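Local coordinates for protein titin (Homo sapiens, PDB 6H4L) that probably helps to organise the M-band of the muscle sarcomere as a giant structural protein, here through one immunoglobulin-like domain, at residues Gln50-Ser53 / Lys54-Tyr57. Numbering follows the deposited sequence.
Sequences QESS and KIHY
The hydroxyl oxygen OG of S52 illustrates how one serine can bind the inside of a bend: it accepts hydrogen bonds from two successive amides, K54 N at 3.1 Å and I55 N at 3.2 Å. With chi1 at 64°, OG sits between the serine's own N and carbonyl carbon, a torsion that brings it within reach of the amides that follow. The bond to K54 N makes this an ST turn. The backbone answers in the other direction, S52 N giving a 2.9 Å bond to a lone pair of I55 O, in the carbonyl plane. In this I-set immunoglobulin sandwich, the bend carries the chain from strand 47-48 of one sheet into 55-60, an outermost strand of the other, where I55 packs on L66 and I68. One residue before the serine, E51 reaches across with an extended chain (chi2 -156°), and its OE2 accepts a nearly straight hydrogen bond (165°) from Y57 N at 3.0 Å, on the anti side and out of the carboxylate plane. CG of E51 meanwhile lies over one face of the Y57 ring, a CH-pi contact 3.8 Å from the centroid. A water bridges E51 N and Y57 OH, and that hydroxyl also bonds to L49 O.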
loop_
_atom_site.group_PDB
_atom_site.type_symbol
_atom_site.label_atom_id
_atom_site.label_comp_id
_atom_site.label_asym_id
_atom_site.label_seq_id
_atom_site.Cartn_x
_atom_site.Cartn_y
_atom_site.Cartn_z
ATOM N N GLN A 50 -2.738 -2.475 10.692
ATOM C CA GLN A 50 -1.975 -3.596 11.211
ATOM C C GLN A 50 -2.437 -4.853 10.491
ATOM O O GLN A 50 -3.590 -4.940 10.063
ATOM C CB GLN A 50 -2.217 -3.753 12.715
ATOM C CG GLN A 50 -1.478 -2.742 13.575
ATOM C CD GLN A 50 0.022 -2.971 13.575
ATOM O OE1 GLN A 50 0.741 -2.455 12.718
ATOM N NE2 GLN A 50 0.501 -3.754 14.536
ATOM N N GLU A 51 -1.547 -5.830 10.356
ATOM C CA GLU A 51 -1.948 -7.112 9.786
ATOM C C GLU A 51 -2.975 -7.821 10.670
ATOM O O GLU A 51 -2.919 -7.747 11.902
ATOM C CB GLU A 51 -0.738 -8.010 9.544
ATOM C CG GLU A 51 0.218 -7.434 8.512
ATOM C CD GLU A 51 1.070 -8.496 7.849
ATOM O OE1 GLU A 51 2.006 -9.005 8.501
ATOM O OE2 GLU A 51 0.798 -8.824 6.675
ATOM N N SER A 52 -3.922 -8.494 10.023
ATOM C CA SER A 52 -4.996 -9.185 10.719
ATOM C C SER A 52 -5.557 -10.238 9.779
ATOM O O SER A 52 -4.981 -10.493 8.729
ATOM C CB SER A 52 -6.094 -8.199 11.118
ATOM O OG SER A 52 -6.706 -7.633 9.971
ATOM N N SER A 53 -6.675 -10.860 10.146
ATOM C CA SER A 53 -7.299 -11.815 9.241
ATOM C C SER A 53 -7.842 -11.092 8.009
ATOM O O SER A 53 -8.024 -11.694 6.951
ATOM C CB SER A 53 -8.406 -12.595 9.949
ATOM O OG SER A 53 -9.381 -11.716 10.476
ATOM N N LYS A 54 -8.074 -9.790 8.146
ATOM C CA LYS A 54 -8.619 -8.998 7.048
ATOM C C LYS A 54 -7.548 -8.343 6.179
ATOM O O LYS A 54 -7.717 -8.226 4.961
ATOM C CB LYS A 54 -9.560 -7.928 7.595
ATOM C CG LYS A 54 -10.397 -7.250 6.532
ATOM C CD LYS A 54 -11.489 -6.418 7.171
ATOM C CE LYS A 54 -12.424 -5.850 6.124
ATOM N NZ LYS A 54 -13.228 -6.900 5.458
ATOM N N ILE A 55 -6.447 -7.939 6.807
ATOM C CA ILE A 55 -5.421 -7.134 6.146
ATOM C C ILE A 55 -4.062 -7.840 6.116
ATOM O O ILE A 55 -3.556 -8.244 7.158
ATOM C CB ILE A 55 -5.235 -5.804 6.900
ATOM C CG1 ILE A 55 -6.528 -4.984 6.888
ATOM C CG2 ILE A 55 -4.069 -5.018 6.332
ATOM C CD1 ILE A 55 -6.947 -4.507 5.519
ATOM N N HIS A 56 -3.478 -7.978 4.927
ATOM C CA HIS A 56 -2.118 -8.509 4.787
ATOM C C HIS A 56 -1.317 -7.600 3.868
ATOM O O HIS A 56 -1.835 -7.130 2.861
ATOM C CB HIS A 56 -2.126 -9.901 4.149
ATOM C CG HIS A 56 -2.933 -10.911 4.897
ATOM N ND1 HIS A 56 -3.724 -11.843 4.259
ATOM C CD2 HIS A 56 -3.062 -11.149 6.222
ATOM C CE1 HIS A 56 -4.318 -12.604 5.163
ATOM N NE2 HIS A 56 -3.932 -12.204 6.362
ATOM N N TYR A 57 -0.049 -7.384 4.189
ATOM C CA TYR A 57 0.811 -6.660 3.258
ATOM C C TYR A 57 2.210 -7.247 3.187
ATOM O O TYR A 57 2.713 -7.817 4.153
ATOM C CB TYR A 57 0.860 -5.152 3.552
ATOM C CG TYR A 57 0.960 -4.765 5.016
ATOM C CD1 TYR A 57 2.179 -4.780 5.687
ATOM C CD2 TYR A 57 -0.162 -4.351 5.715
ATOM C CE1 TYR A 57 2.265 -4.411 7.021
ATOM C CE2 TYR A 57 -0.088 -3.987 7.047
ATOM C CZ TYR A 57 1.126 -4.016 7.693
ATOM O OH TYR A 57 1.185 -3.646 9.017
HETATM O O HOH W 1 1.059 -5.562 11.380
#